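Local atomic coordinates of RNA-binding protein RMD9, mitochondrial (Saccharomyces cerevisiae S288C, PDB entry 7A9X), a protein that binds a dodecameric sequence element in the 3'-UTRs of yeast mitochondrial mRNAs and takes part in their processing or stability. Residues 440-450 with 480-491. Numbering follows the deposited sequence.
Sequences RILLKSLGSID and DLSALRDATVVW. With nucleotides of chain B.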
# COMPACT_ATOMS: atom_id res chain seq x y z
N ARG A 440 8.46 -18.21 -6.34
CA ARG A 440 9.35 -17.70 -5.31
C ARG A 440 8.98 -18.23 -3.93
O ARG A 440 9.85 -18.66 -3.17
CB ARG A 440 9.33 -16.17 -5.31
CG ARG A 440 10.12 -15.53 -6.43
CD ARG A 440 9.92 -14.02 -6.46
NE ARG A 440 10.74 -13.40 -7.50
CZ ARG A 440 10.65 -12.12 -7.85
NH1 ARG A 440 9.77 -11.32 -7.26
NH2 ARG A 440 11.44 -11.64 -8.80
N ILE A 441 7.68 -18.23 -3.61
CA ILE A 441 7.24 -18.68 -2.29
C ILE A 441 7.43 -20.18 -2.14
O ILE A 441 7.81 -20.67 -1.07
CB ILE A 441 5.78 -18.26 -2.05
CG1 ILE A 441 5.65 -16.74 -2.12
CG2 ILE A 441 5.30 -18.77 -0.70
CD1 ILE A 441 4.22 -16.26 -2.22
N LEU A 442 7.16 -20.94 -3.21
CA LEU A 442 7.35 -22.39 -3.16
C LEU A 442 8.80 -22.75 -2.86
O LEU A 442 9.07 -23.70 -2.12
CB LEU A 442 6.89 -23.02 -4.47
CG LEU A 442 5.38 -23.15 -4.67
CD1 LEU A 442 5.04 -23.46 -6.12
CD2 LEU A 442 4.81 -24.23 -3.76
N LEU A 443 9.74 -21.99 -3.41
CA LEU A 443 11.14 -22.19 -3.05
C LEU A 443 11.40 -21.77 -1.61
O LEU A 443 12.06 -22.48 -0.86
CB LEU A 443 12.05 -21.43 -4.01
CG LEU A 443 13.55 -21.47 -3.69
CD1 LEU A 443 14.07 -22.91 -3.71
CD2 LEU A 443 14.34 -20.61 -4.67
N LYS A 444 10.88 -20.60 -1.22
CA LYS A 444 11.07 -20.11 0.14
C LYS A 444 10.50 -21.09 1.17
O LYS A 444 11.06 -21.23 2.27
CB LYS A 444 10.42 -18.74 0.30
CG LYS A 444 10.65 -18.06 1.64
CD LYS A 444 9.76 -16.84 1.80
CE LYS A 444 10.22 -15.94 2.94
NZ LYS A 444 10.36 -16.66 4.23
N SER A 445 9.41 -21.77 0.83
CA SER A 445 8.74 -22.65 1.79
C SER A 445 9.64 -23.80 2.24
O SER A 445 9.46 -24.32 3.34
CB SER A 445 7.45 -23.20 1.18
OG SER A 445 6.54 -22.15 0.88
N LEU A 446 10.60 -24.20 1.40
CA LEU A 446 11.48 -25.31 1.76
C LEU A 446 12.36 -24.98 2.96
O LEU A 446 12.83 -25.90 3.63
CB LEU A 446 12.34 -25.70 0.56
CG LEU A 446 11.56 -26.17 -0.67
CD1 LEU A 446 12.51 -26.58 -1.78
CD2 LEU A 446 10.62 -27.31 -0.31
N GLY A 447 12.59 -23.70 3.24
CA GLY A 447 13.34 -23.30 4.41
C GLY A 447 12.62 -23.43 5.74
O GLY A 447 13.24 -23.22 6.78
N SER A 448 11.33 -23.79 5.73
CA SER A 448 10.57 -23.98 6.95
C SER A 448 10.31 -25.44 7.29
O SER A 448 9.70 -25.71 8.33
CB SER A 448 9.23 -23.24 6.86
OG SER A 448 9.41 -21.83 6.81
N ILE A 449 10.75 -26.37 6.45
CA ILE A 449 10.55 -27.79 6.71
C ILE A 449 11.90 -28.49 6.66
O ILE A 449 12.84 -28.03 6.02
CB ILE A 449 9.57 -28.44 5.70
CG1 ILE A 449 10.12 -28.31 4.27
CG2 ILE A 449 8.19 -27.82 5.82
CD1 ILE A 449 9.32 -29.06 3.24
N ASP A 450 11.98 -29.62 7.37
CA ASP A 450 13.16 -30.46 7.31
C ASP A 450 13.02 -31.60 6.32
O ASP A 450 14.04 -32.10 5.82
CB ASP A 450 13.47 -31.04 8.70
CG ASP A 450 13.71 -29.96 9.73
OD1 ASP A 450 13.69 -28.77 9.35
OD2 ASP A 450 13.91 -30.29 10.92
N ASP A 480 14.35 -13.23 -5.93
CA ASP A 480 14.64 -14.59 -6.36
C ASP A 480 15.77 -15.20 -5.53
O ASP A 480 15.66 -16.35 -5.09
CB ASP A 480 15.00 -14.60 -7.85
CG ASP A 480 13.84 -14.18 -8.73
OD1 ASP A 480 12.72 -14.68 -8.51
OD2 ASP A 480 14.05 -13.34 -9.63
N LEU A 481 16.84 -14.44 -5.31
CA LEU A 481 17.95 -14.96 -4.52
C LEU A 481 17.60 -15.03 -3.04
O LEU A 481 18.09 -15.92 -2.33
CB LEU A 481 19.20 -14.09 -4.73
CG LEU A 481 19.74 -14.02 -6.16
CD1 LEU A 481 20.95 -13.10 -6.23
CD2 LEU A 481 20.09 -15.41 -6.68
N SER A 482 16.77 -14.10 -2.55
CA SER A 482 16.34 -14.16 -1.16
C SER A 482 15.57 -15.43 -0.86
O SER A 482 15.66 -15.98 0.25
CB SER A 482 15.49 -12.93 -0.82
OG SER A 482 16.26 -11.74 -0.88
N ALA A 483 14.80 -15.93 -1.84
CA ALA A 483 14.07 -17.18 -1.64
C ALA A 483 15.02 -18.37 -1.55
O ALA A 483 14.81 -19.28 -0.74
CB ALA A 483 13.06 -17.38 -2.77
N LEU A 484 16.07 -18.38 -2.38
CA LEU A 484 17.05 -19.45 -2.29
C LEU A 484 17.84 -19.36 -0.99
O LEU A 484 18.17 -20.39 -0.38
CB LEU A 484 17.99 -19.40 -3.50
CG LEU A 484 18.97 -20.56 -3.70
CD1 LEU A 484 18.23 -21.85 -4.04
CD2 LEU A 484 19.98 -20.21 -4.79
N ARG A 485 18.16 -18.14 -0.56
CA ARG A 485 18.85 -17.97 0.72
C ARG A 485 17.98 -18.44 1.88
O ARG A 485 18.47 -19.12 2.79
CB ARG A 485 19.25 -16.51 0.90
CG ARG A 485 19.68 -16.13 2.30
CD ARG A 485 18.68 -15.19 2.93
NE ARG A 485 18.62 -13.92 2.22
CZ ARG A 485 17.64 -13.03 2.35
NH1 ARG A 485 17.68 -11.90 1.66
NH2 ARG A 485 16.62 -13.28 3.15
N ASP A 486 16.69 -18.10 1.87
CA ASP A 486 15.80 -18.52 2.94
C ASP A 486 15.62 -20.03 3.00
O ASP A 486 15.33 -20.57 4.07
CB ASP A 486 14.44 -17.83 2.80
CG ASP A 486 14.47 -16.39 3.25
OD1 ASP A 486 15.50 -15.96 3.80
OD2 ASP A 486 13.46 -15.68 3.05
N ALA A 487 15.79 -20.72 1.88
CA ALA A 487 15.65 -22.17 1.84
C ALA A 487 16.93 -22.91 2.18
O ALA A 487 16.92 -24.14 2.26
CB ALA A 487 15.15 -22.61 0.45
N THR A 488 18.04 -22.19 2.38
CA THR A 488 19.31 -22.85 2.67
C THR A 488 19.97 -22.25 3.91
O THR A 488 20.00 -22.88 4.97
CB THR A 488 20.25 -22.74 1.46
OG1 THR A 488 20.50 -21.36 1.16
CG2 THR A 488 19.65 -23.42 0.23
N VAL A 489 20.49 -21.03 3.78
CA VAL A 489 21.29 -20.42 4.84
C VAL A 489 20.45 -20.22 6.10
O VAL A 489 20.90 -20.54 7.21
CB VAL A 489 21.88 -19.08 4.36
CG1 VAL A 489 22.75 -18.45 5.44
CG2 VAL A 489 22.68 -19.30 3.09
N VAL A 490 19.24 -19.68 5.95
CA VAL A 490 18.40 -19.40 7.11
C VAL A 490 18.01 -20.69 7.81
O VAL A 490 18.01 -20.77 9.05
CB VAL A 490 17.17 -18.58 6.69
CG1 VAL A 490 16.35 -18.19 7.91
CG2 VAL A 490 17.60 -17.34 5.92
N TRP A 491 17.69 -21.73 7.04
CA TRP A 491 17.38 -23.03 7.63
C TRP A 491 18.58 -23.60 8.37
O TRP A 491 18.45 -24.12 9.48
CB TRP A 491 16.90 -24.00 6.55
CG TRP A 491 16.61 -25.39 7.05
CD1 TRP A 491 15.41 -25.88 7.50
CD2 TRP A 491 17.54 -26.47 7.15
NE1 TRP A 491 15.55 -27.19 7.87
CE2 TRP A 491 16.84 -27.58 7.67
CE3 TRP A 491 18.90 -26.61 6.85
CZ2 TRP A 491 17.46 -28.81 7.89
CZ3 TRP A 491 19.51 -27.83 7.08
CH2 TRP A 491 18.79 -28.92 7.59
P U B 13 15.39 -9.46 1.80
OP1 U B 13 16.53 -9.96 1.00
OP2 U B 13 14.64 -10.40 2.67
O5' U B 13 15.92 -8.27 2.72
C5' U B 13 15.01 -7.42 3.42
C4' U B 13 15.71 -6.68 4.53
O4' U B 13 16.10 -7.63 5.56
C3' U B 13 17.01 -5.99 4.14
O3' U B 13 16.78 -4.70 3.59
C2' U B 13 17.79 -5.96 5.44
O2' U B 13 17.36 -4.89 6.26
C1' U B 13 17.36 -7.27 6.09
N1 U B 13 18.30 -8.39 5.83
C2 U B 13 19.56 -8.36 6.41
O2 U B 13 19.96 -7.45 7.12
N3 U B 13 20.35 -9.45 6.12
C4 U B 13 20.02 -10.54 5.34
O4 U B 13 20.85 -11.44 5.17
C5 U B 13 18.71 -10.50 4.79
C6 U B 13 17.91 -9.45 5.05
P U B 11 4.93 -11.57 1.86
OP1 U B 11 5.24 -12.21 3.17
OP2 U B 11 4.88 -10.09 1.77
O5' U B 11 5.98 -12.10 0.78
C5' U B 11 6.28 -13.48 0.67
C4' U B 11 7.17 -13.75 -0.52
O4' U B 11 6.44 -13.50 -1.75
C3' U B 11 8.40 -12.87 -0.65
O3' U B 11 9.47 -13.29 0.19
C2' U B 11 8.72 -12.96 -2.14
O2' U B 11 9.35 -14.19 -2.45
C1' U B 11 7.31 -12.98 -2.73
N1 U B 11 6.85 -11.63 -3.11
C2 U B 11 7.36 -11.06 -4.26
O2 U B 11 8.17 -11.62 -4.98
N3 U B 11 6.88 -9.80 -4.54
C4 U B 11 5.96 -9.08 -3.80
O4 U B 11 5.63 -7.96 -4.18
C5 U B 11 5.48 -9.74 -2.63
C6 U B 11 5.93 -10.96 -2.33
P C B 12 10.06 -12.28 1.28
OP1 C B 12 11.03 -13.03 2.12
OP2 C B 12 8.92 -11.58 1.93
O5' C B 12 10.88 -11.21 0.43
C5' C B 12 12.14 -11.56 -0.14
C4' C B 12 13.00 -10.35 -0.41
O4' C B 12 12.54 -9.69 -1.63
C3' C B 12 13.02 -9.28 0.68
O3' C B 12 14.34 -8.76 0.81
C2' C B 12 12.10 -8.20 0.13
O2' C B 12 12.38 -6.89 0.59
C1' C B 12 12.33 -8.32 -1.38
N1 C B 12 11.19 -7.88 -2.20
C2 C B 12 11.43 -7.04 -3.29
O2 C B 12 12.60 -6.70 -3.54
N3 C B 12 10.39 -6.63 -4.05
C4 C B 12 9.15 -7.01 -3.76
N4 C B 12 8.16 -6.57 -4.55
C5 C B 12 8.87 -7.87 -2.65
C6 C B 12 9.91 -8.27 -1.90
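Arg440 crosses Asp480 obliquely, its chain extended from CG to NE, and turns the edge of its guanidinium to the carboxylate in a salt bridge beside the bound RNA. NE donates almost straight to Asp480 OD1 at 2.6 Å; the oxygen lies in the guanidinium plane but is met from above the plane of its own carboxylate, the two planes being 62° apart. NH2 adds a weak bond to Asp480 OD2, while Arg440 NH1 donates to O2 of U11 of chain B at 2.8 Å. A leucine here would probably leave that uracil oxygen without its donor and the Asp480 carboxylate without this countercharge.

Between the nearly parallel helices, small residues permit close approach. Ala483 CB sits 3.5 Å from Arg440 O, and the branched end of Leu443 fills the groove beside it, CD2 against CB of Ala483 and of Leu484. At Gly447, whose CA is 3.6 Å from Ala487 CA, a side chain would collide with Asp486 O.

Lys444 CG, anti to the backbone N (chi1 -175°), carries the chain across Asp486, and a bend at its end leaves NZ 3.5 Å from Asp486 OD2, in a salt bridge; Arg485 NH2 bonds to Asp486 OD1, completing a three-residue charge network. Farther along, Trp491 NE1 donates to Asp450 OD1 at 2.9 Å, ring and carboxylate nearly perpendicular.

Helix 436-445, in the inferred eighth repeat, and helix 478-486 beyond it thus join apolar packing to a charged RNA-facing side, where Asp480 probably helps orient Arg440 for reading the base and Lys444 and Arg485, beside the phosphates of C12 and U13 of chain B, probably offset their charge.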